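Local coordinates for protein probable starch synthase 4, chloroplastic/amyloplastic (Arabidopsis thaliana, PDB 6GNE) that belongs to the starch synthase family of GT-B-fold glycosyltransferases and holds adenosine-5'-diphosphate and glycan ligands in its pockets, at residues A[178-190]-A[199-213]. Sequence-based numbering, arbitrary orientation.
Sequences EYQGTASASELGS and NRPDRMQDHSSGDRV. With GLC (alpha-D-glucopyranose), chain C.
Ala-183 and Val-213 form the hydrogen-bonded pair of a two-stranded antiparallel sheet, strands 183-184 and 212-213, within the starch synthase catalytic domain of this GT-B fold. Val-213 N donates to Ala-183 O at 2.8 Å, the return bond from Ala-183 N to Val-213 O being weak; another weak bond, Ala-185 N to Asp-211 O, continues the pairing past Ser-184 and Arg-212, a non-hydrogen-bonded pair.

Among side-chain polar contacts, His-207 NE2 donates to Gln-180 OE1 over 3.0 Å. The acceptor lies nearly in the ring plane, and the donor sits on a lone pair in the amide plane, although ring and amide are turned 61° apart. Gln-180 OE1 also accepts from Asn-214 ND2, which bonds Asp-206 OD1 too, so one amide ties both segments together. Bent at chi3 (81°), Arg-212 brings one guanidinium face over the Ala-183 backbone and makes a weak NH2 bond to Thr-182 OG1.

Apolar packing joins strand residue Val-213 to Ala-185, just after strand 183-184, and Leu-188 to Met-204. Ala-185 CB is 4.0 Å from Val-213 CG1, while both Leu-188 methyls meet the end of Met-204, CD2 lying 3.8 Å from SD.

At the far end of 178-190, Tyr-179 belongs to a glycan pocket: glucose C3 stands 3.7 Å above one ring face, toward the rim, and glucose O4 approaches Tyr-179 CE2 to 3.5 Å.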
ATOM      1  N   GLU A 178      12.627  -2.484  -0.406  1.00 39.97           N
ATOM      2  CA  GLU A 178      13.303  -2.479   0.873  1.00 42.68           C
ATOM      3  C   GLU A 178      13.096  -3.770   1.631  1.00 42.62           C
ATOM      4  O   GLU A 178      13.992  -4.231   2.298  1.00 42.10           O
ATOM      5  CB  GLU A 178      12.807  -1.303   1.703  1.00 44.74           C
ATOM      6  CG  GLU A 178      13.617  -1.058   2.974  1.00 47.55           C
ATOM      7  CD  GLU A 178      12.955  -0.079   3.929  1.00 49.02           C
ATOM      8  OE1 GLU A 178      11.742   0.310   3.669  1.00 45.63           O
ATOM      9  OE2 GLU A 178      13.714   0.288   4.901  1.00 50.34           O
ATOM     10  N   TYR A 179      11.899  -4.338   1.545  1.00 43.12           N
ATOM     11  CA  TYR A 179      11.556  -5.532   2.333  1.00 44.11           C
ATOM     12  C   TYR A 179      11.688  -6.795   1.518  1.00 43.60           C
ATOM     13  O   TYR A 179      10.802  -7.141   0.771  1.00 42.16           O
ATOM     14  CB  TYR A 179      10.160  -5.392   2.944  1.00 43.53           C
ATOM     15  CG  TYR A 179      10.051  -4.176   3.835  1.00 44.46           C
ATOM     16  CD1 TYR A 179      11.029  -3.919   4.835  1.00 46.46           C
ATOM     17  CD2 TYR A 179       8.970  -3.271   3.709  1.00 43.42           C
ATOM     18  CE1 TYR A 179      10.950  -2.786   5.645  1.00 46.67           C
ATOM     19  CE2 TYR A 179       8.872  -2.135   4.538  1.00 42.53           C
ATOM     20  CZ  TYR A 179       9.853  -1.895   5.492  1.00 44.18           C
ATOM     21  OH  TYR A 179       9.771  -0.814   6.299  1.00 42.09           O
ATOM     22  N   GLN A 180      12.814  -7.474   1.694  1.00 44.60           N
ATOM     23  CA  GLN A 180      13.179  -8.617   0.873  1.00 45.89           C
ATOM     24  C   GLN A 180      12.978  -9.981   1.575  1.00 47.41           C
ATOM     25  O   GLN A 180      12.984 -11.029   0.915  1.00 46.45           O
ATOM     26  CB  GLN A 180      14.619  -8.432   0.351  1.00 46.76           C
ATOM     27  CG  GLN A 180      14.680  -7.313  -0.674  1.00 45.64           C
ATOM     28  CD  GLN A 180      16.073  -6.944  -1.130  1.00 46.21           C
ATOM     29  OE1 GLN A 180      16.966  -7.794  -1.286  1.00 47.48           O
ATOM     30  NE2 GLN A 180      16.257  -5.666  -1.381  1.00 44.30           N
ATOM     31  N   GLY A 181      12.787  -9.955   2.898  1.00 48.64           N
ATOM     32  CA  GLY A 181      12.546 -11.156   3.688  1.00 50.50           C
ATOM     33  C   GLY A 181      13.747 -12.039   3.866  1.00 53.37           C
ATOM     34  O   GLY A 181      13.611 -13.248   4.063  1.00 57.24           O
ATOM     35  N   THR A 182      14.930 -11.454   3.816  1.00 54.99           N
ATOM     36  CA  THR A 182      16.145 -12.253   3.823  1.00 58.82           C
ATOM     37  C   THR A 182      16.289 -12.950   5.162  1.00 59.89           C
ATOM     38  O   THR A 182      15.902 -12.416   6.191  1.00 60.15           O
ATOM     39  CB  THR A 182      17.379 -11.393   3.535  1.00 61.19           C
ATOM     40  OG1 THR A 182      17.369 -10.268   4.412  1.00 64.29           O
ATOM     41  CG2 THR A 182      17.370 -10.929   2.094  1.00 60.29           C
ATOM     42  N   ALA A 183      16.825 -14.163   5.126  1.00 62.29           N
ATOM     43  CA  ALA A 183      17.143 -14.948   6.317  1.00 64.88           C
ATOM     44  C   ALA A 183      18.269 -15.961   5.981  1.00 67.93           C
ATOM     45  O   ALA A 183      18.685 -16.055   4.819  1.00 68.18           O
ATOM     46  CB  ALA A 183      15.881 -15.677   6.787  1.00 64.59           C
ATOM     47  N   SER A 184      18.732 -16.715   6.988  1.00 70.16           N
ATOM     48  CA  SER A 184      19.603 -17.880   6.768  1.00 73.43           C
ATOM     49  C   SER A 184      18.902 -18.934   5.916  1.00 74.71           C
ATOM     50  O   SER A 184      17.663 -19.103   5.992  1.00 75.60           O
ATOM     51  CB  SER A 184      20.024 -18.556   8.086  1.00 75.53           C
ATOM     52  OG  SER A 184      20.324 -17.632   9.106  1.00 75.06           O
ATOM     53  N   ALA A 185      19.703 -19.661   5.143  1.00 77.70           N
ATOM     54  CA  ALA A 185      19.201 -20.653   4.197  1.00 79.69           C
ATOM     55  C   ALA A 185      18.446 -21.823   4.846  1.00 82.32           C
ATOM     56  O   ALA A 185      17.474 -22.316   4.268  1.00 82.76           O
ATOM     57  CB  ALA A 185      20.341 -21.174   3.331  1.00 81.46           C
ATOM     58  N   SER A 186      18.893 -22.250   6.034  1.00 85.33           N
ATOM     59  CA  SER A 186      18.247 -23.319   6.827  1.00 86.56           C
ATOM     60  C   SER A 186      16.735 -23.157   6.901  1.00 85.27           C
ATOM     61  O   SER A 186      15.992 -24.128   6.763  1.00 85.73           O
ATOM     62  CB  SER A 186      18.767 -23.335   8.274  1.00 87.63           C
ATOM     63  OG  SER A 186      20.077 -22.808   8.424  1.00 88.06           O
ATOM     64  N   GLU A 187      16.311 -21.914   7.120  1.00 83.54           N
ATOM     65  CA  GLU A 187      14.906 -21.569   7.278  1.00 82.03           C
ATOM     66  C   GLU A 187      14.028 -21.734   6.034  1.00 78.38           C
ATOM     67  O   GLU A 187      12.797 -21.815   6.164  1.00 79.52           O
ATOM     68  CB  GLU A 187      14.763 -20.126   7.811  1.00 82.92           C
ATOM     69  CG  GLU A 187      15.307 -19.970   9.230  1.00 86.43           C
ATOM     70  CD  GLU A 187      14.554 -18.934  10.036  1.00 87.57           C
ATOM     71  OE1 GLU A 187      15.237 -18.014  10.518  1.00 88.87           O
ATOM     72  OE2 GLU A 187      13.295 -19.035  10.168  1.00 88.16           O
ATOM     73  N   LEU A 188      14.638 -21.763   4.850  1.00 74.93           N
ATOM     74  CA  LEU A 188      13.893 -21.976   3.602  1.00 71.70           C
ATOM     75  C   LEU A 188      13.315 -23.377   3.472  1.00 72.22           C
ATOM     76  O   LEU A 188      12.339 -23.574   2.736  1.00 70.11           O
ATOM     77  CB  LEU A 188      14.756 -21.675   2.365  1.00 70.76           C
ATOM     78  CG  LEU A 188      13.979 -21.407   1.071  1.00 68.25           C
ATOM     79  CD1 LEU A 188      13.008 -20.223   1.194  1.00 64.94           C
ATOM     80  CD2 LEU A 188      14.923 -21.235  -0.096  1.00 68.65           C
ATOM     81  N   GLY A 189      13.930 -24.344   4.163  1.00 74.70           N
ATOM     82  CA  GLY A 189      13.519 -25.742   4.086  1.00 75.61           C
ATOM     83  C   GLY A 189      12.213 -26.042   4.816  1.00 74.14           C
ATOM     84  O   GLY A 189      11.580 -27.060   4.532  1.00 75.81           O
ATOM     85  N   SER A 190      11.821 -25.176   5.756  1.00 70.77           N
ATOM     86  CA  SER A 190      10.590 -25.376   6.510  1.00 70.03           C
ATOM     87  C   SER A 190       9.360 -25.559   5.612  1.00 68.42           C
ATOM     88  O   SER A 190       8.607 -26.519   5.779  1.00 70.34           O
ATOM     89  CB  SER A 190      10.362 -24.234   7.514  1.00 67.79           C
ATOM     90  OG  SER A 190      11.337 -24.218   8.537  1.00 68.91           O
ATOM     91  N   ASN A 199      19.570 -22.349  -2.954  1.00 76.86           N
ATOM     92  CA  ASN A 199      20.642 -21.490  -2.431  1.00 76.72           C
ATOM     93  C   ASN A 199      21.828 -21.492  -3.420  1.00 80.57           C
ATOM     94  O   ASN A 199      22.903 -21.972  -3.098  1.00 82.35           O
ATOM     95  CB  ASN A 199      21.057 -21.924  -1.014  1.00 76.04           C
ATOM     96  CG  ASN A 199      21.958 -20.927  -0.326  1.00 75.68           C
ATOM     97  OD1 ASN A 199      22.255 -19.878  -0.856  1.00 73.73           O
ATOM     98  ND2 ASN A 199      22.412 -21.268   0.867  1.00 78.02           N
ATOM     99  N   ARG A 200      21.587 -20.961  -4.624  1.00 81.41           N
ATOM    100  CA  ARG A 200      22.580 -20.768  -5.682  1.00 84.11           C
ATOM    101  C   ARG A 200      22.455 -19.343  -6.221  1.00 82.95           C
ATOM    102  O   ARG A 200      21.336 -18.793  -6.236  1.00 80.91           O
ATOM    103  CB  ARG A 200      22.340 -21.770  -6.812  1.00 87.52           C
ATOM    104  CG  ARG A 200      22.474 -23.206  -6.332  1.00 91.39           C
ATOM    105  CD  ARG A 200      22.800 -24.197  -7.429  1.00 95.51           C
ATOM    106  NE  ARG A 200      22.864 -25.539  -6.841  1.00 99.67           N
ATOM    107  CZ  ARG A 200      23.941 -26.080  -6.244  1.00103.98           C
ATOM    108  NH1 ARG A 200      23.855 -27.312  -5.745  1.00106.82           N
ATOM    109  NH2 ARG A 200      25.103 -25.413  -6.131  1.00104.79           N
ATOM    110  N   PRO A 201      23.577 -18.724  -6.671  1.00 85.74           N
ATOM    111  CA  PRO A 201      23.513 -17.279  -7.070  1.00 84.85           C
ATOM    112  C   PRO A 201      22.496 -16.981  -8.200  1.00 84.54           C
ATOM    113  O   PRO A 201      21.763 -15.984  -8.139  1.00 80.79           O
ATOM    114  CB  PRO A 201      24.951 -16.932  -7.481  1.00 86.15           C
ATOM    115  CG  PRO A 201      25.750 -18.194  -7.373  1.00 89.65           C
ATOM    116  CD  PRO A 201      24.887 -19.344  -6.949  1.00 88.71           C
ATOM    117  N   ASP A 202      22.417 -17.885  -9.178  1.00 88.03           N
ATOM    118  CA  ASP A 202      21.371 -17.840 -10.222  1.00 87.76           C
ATOM    119  C   ASP A 202      19.929 -18.129  -9.745  1.00 82.93           C
ATOM    120  O   ASP A 202      19.010 -18.097 -10.559  1.00 80.40           O
ATOM    121  CB  ASP A 202      21.733 -18.764 -11.405  1.00 93.28           C
ATOM    122  CG  ASP A 202      21.831 -20.246 -11.006  1.00 98.62           C
ATOM    123  OD1 ASP A 202      22.690 -20.596 -10.170  1.00103.62           O
ATOM    124  OD2 ASP A 202      21.073 -21.070 -11.547  1.00 99.93           O
ATOM    125  N   ARG A 203      19.740 -18.403  -8.451  1.00 81.42           N
ATOM    126  CA  ARG A 203      18.405 -18.645  -7.852  1.00 79.48           C
ATOM    127  C   ARG A 203      18.131 -17.695  -6.657  1.00 76.24           C
ATOM    128  O   ARG A 203      17.965 -16.499  -6.877  1.00 77.01           O
ATOM    129  CB  ARG A 203      18.249 -20.131  -7.464  1.00 81.78           C
ATOM    130  CG  ARG A 203      17.364 -20.968  -8.362  1.00 82.44           C
ATOM    131  CD  ARG A 203      17.979 -21.396  -9.692  1.00 84.91           C
ATOM    132  NE  ARG A 203      17.763 -22.857  -9.919  1.00 87.01           N
ATOM    133  CZ  ARG A 203      18.711 -23.795 -10.122  1.00 90.52           C
ATOM    134  NH1 ARG A 203      18.345 -25.062 -10.264  1.00 90.99           N
ATOM    135  NH2 ARG A 203      20.016 -23.493 -10.210  1.00 93.13           N
ATOM    136  N   MET A 204      18.116 -18.177  -5.408  1.00 73.97           N
ATOM    137  CA  MET A 204      17.590 -17.396  -4.287  1.00 70.63           C
ATOM    138  C   MET A 204      18.642 -16.963  -3.259  1.00 70.28           C
ATOM    139  O   MET A 204      18.287 -16.356  -2.260  1.00 67.22           O
ATOM    140  CB  MET A 204      16.514 -18.193  -3.558  1.00 70.78           C
ATOM    141  CG  MET A 204      15.257 -18.456  -4.350  1.00 69.87           C
ATOM    142  SD  MET A 204      14.035 -19.340  -3.320  1.00 70.29           S
ATOM    143  CE  MET A 204      13.737 -18.099  -2.044  1.00 68.00           C
ATOM    144  N   GLN A 205      19.920 -17.287  -3.472  1.00 72.90           N
ATOM    145  CA  GLN A 205      20.990 -16.812  -2.583  1.00 72.57           C
ATOM    146  C   GLN A 205      20.987 -15.281  -2.556  1.00 69.46           C
ATOM    147  O   GLN A 205      20.948 -14.669  -3.611  1.00 67.19           O
ATOM    148  CB  GLN A 205      22.359 -17.287  -3.078  1.00 74.08           C
ATOM    149  CG  GLN A 205      23.530 -16.922  -2.171  1.00 75.04           C
ATOM    150  CD  GLN A 205      24.826 -17.582  -2.603  1.00 78.27           C
ATOM    151  OE1 GLN A 205      25.473 -17.167  -3.585  1.00 78.07           O
ATOM    152  NE2 GLN A 205      25.214 -18.628  -1.876  1.00 80.52           N
ATOM    153  N   ASP A 206      21.053 -14.670  -1.373  1.00 68.90           N
ATOM    154  CA  ASP A 206      21.116 -13.213  -1.268  1.00 69.06           C
ATOM    155  C   ASP A 206      22.281 -12.641  -2.127  1.00 72.41           C
ATOM    156  O   ASP A 206      23.176 -13.360  -2.602  1.00 75.74           O
ATOM    157  CB  ASP A 206      21.089 -12.743   0.206  1.00 68.24           C
ATOM    158  CG  ASP A 206      20.818 -11.239   0.325  1.00 65.59           C
ATOM    159  OD1 ASP A 206      19.957 -10.731  -0.420  1.00 62.24           O
ATOM    160  OD2 ASP A 206      21.544 -10.567   1.080  1.00 65.50           O
ATOM    161  N   HIS A 207      22.158 -11.369  -2.441  1.00 72.82           N
ATOM    162  CA  HIS A 207      23.124 -10.658  -3.266  1.00 73.94           C
ATOM    163  C   HIS A 207      24.381 -10.322  -2.484  1.00 75.02           C
ATOM    164  O   HIS A 207      25.442 -10.262  -3.088  1.00 75.39           O
ATOM    165  CB  HIS A 207      22.455  -9.393  -3.862  1.00 73.36           C
ATOM    166  CG  HIS A 207      21.576  -8.636  -2.899  1.00 72.82           C
ATOM    167  ND1 HIS A 207      22.088  -7.834  -1.896  1.00 74.12           N
ATOM    168  CD2 HIS A 207      20.221  -8.565  -2.783  1.00 70.75           C
ATOM    169  CE1 HIS A 207      21.089  -7.308  -1.205  1.00 72.35           C
ATOM    170  NE2 HIS A 207      19.947  -7.729  -1.726  1.00 69.96           N
ATOM    171  N   SER A 208      24.230 -10.180  -1.149  1.00 74.78           N
ATOM    172  CA  SER A 208      25.269  -9.724  -0.204  1.00 76.89           C
ATOM    173  C   SER A 208      25.802 -10.757   0.801  1.00 79.24           C
ATOM    174  O   SER A 208      26.672 -10.415   1.616  1.00 81.85           O
ATOM    175  CB  SER A 208      24.761  -8.502   0.584  1.00 74.49           C
ATOM    176  OG  SER A 208      24.375  -7.479  -0.303  1.00 72.77           O
ATOM    177  N   SER A 209      25.297 -11.989   0.741  1.00 79.57           N
ATOM    178  CA  SER A 209      25.808 -13.097   1.552  1.00 81.44           C
ATOM    179  C   SER A 209      25.607 -14.479   0.888  1.00 82.74           C
ATOM    180  O   SER A 209      24.744 -14.688   0.026  1.00 80.79           O
ATOM    181  CB  SER A 209      25.182 -13.030   2.953  1.00 80.27           C
ATOM    182  OG  SER A 209      25.566 -14.120   3.788  1.00 82.36           O
ATOM    183  N   GLY A 210      26.430 -15.419   1.332  1.00 85.64           N
ATOM    184  CA  GLY A 210      26.498 -16.755   0.763  1.00 87.03           C
ATOM    185  C   GLY A 210      25.590 -17.755   1.456  1.00 87.59           C
ATOM    186  O   GLY A 210      24.995 -18.595   0.782  1.00 88.30           O
ATOM    187  N   ASP A 211      25.446 -17.634   2.785  1.00 87.20           N
ATOM    188  CA  ASP A 211      24.576 -18.537   3.543  1.00 86.49           C
ATOM    189  C   ASP A 211      23.293 -17.843   4.002  1.00 80.00           C
ATOM    190  O   ASP A 211      22.715 -18.205   5.012  1.00 79.12           O
ATOM    191  CB  ASP A 211      25.344 -19.285   4.665  1.00 90.66           C
ATOM    192  CG  ASP A 211      25.616 -20.768   4.304  1.00 94.32           C
ATOM    193  OD1 ASP A 211      24.642 -21.504   4.005  1.00 94.72           O
ATOM    194  OD2 ASP A 211      26.793 -21.194   4.313  1.00 98.51           O
ATOM    195  N   ARG A 212      22.800 -16.933   3.159  1.00 75.52           N
ATOM    196  CA  ARG A 212      21.471 -16.322   3.312  1.00 70.65           C
ATOM    197  C   ARG A 212      20.669 -16.436   2.011  1.00 68.52           C
ATOM    198  O   ARG A 212      21.251 -16.475   0.925  1.00 71.23           O
ATOM    199  CB  ARG A 212      21.607 -14.858   3.723  1.00 68.02           C
ATOM    200  CG  ARG A 212      21.911 -14.689   5.207  1.00 69.03           C
ATOM    201  CD  ARG A 212      22.306 -13.263   5.615  1.00 68.36           C
ATOM    202  NE  ARG A 212      21.158 -12.367   5.790  1.00 65.99           N
ATOM    203  CZ  ARG A 212      20.226 -12.476   6.749  1.00 65.70           C
ATOM    204  NH1 ARG A 212      20.269 -13.441   7.670  1.00 68.01           N
ATOM    205  NH2 ARG A 212      19.231 -11.604   6.794  1.00 63.62           N
ATOM    206  N   VAL A 213      19.339 -16.493   2.123  1.00 64.81           N
ATOM    207  CA  VAL A 213      18.462 -16.547   0.941  1.00 61.23           C
ATOM    208  C   VAL A 213      17.524 -15.348   0.851  1.00 57.25           C
ATOM    209  O   VAL A 213      17.253 -14.696   1.844  1.00 56.79           O
ATOM    210  CB  VAL A 213      17.642 -17.840   0.873  1.00 61.67           C
ATOM    211  CG1 VAL A 213      18.557 -19.011   0.543  1.00 64.74           C
ATOM    212  CG2 VAL A 213      16.860 -18.083   2.167  1.00 61.44           C
TER
HETATM  213  C1  GLC C   2       7.340  -5.256   8.317  1.00 42.49           C
HETATM  214  C2  GLC C   2       6.898  -6.160   7.168  1.00 40.27           C
HETATM  215  C3  GLC C   2       6.809  -5.366   5.866  1.00 38.82           C
HETATM  216  C4  GLC C   2       5.814  -4.230   6.071  1.00 38.45           C
HETATM  217  C5  GLC C   2       6.318  -3.338   7.195  1.00 40.95           C
HETATM  218  C6  GLC C   2       5.321  -2.227   7.498  1.00 41.85           C
HETATM  219  O2  GLC C   2       7.792  -7.267   7.064  1.00 40.79           O
HETATM  220  O3  GLC C   2       6.372  -6.188   4.791  1.00 34.69           O
HETATM  221  O4  GLC C   2       5.646  -3.493   4.862  1.00 34.87           O
HETATM  222  O5  GLC C   2       6.495  -4.109   8.394  1.00 43.08           O
HETATM  223  O6  GLC C   2       5.723  -1.545   8.692  1.00 45.63           O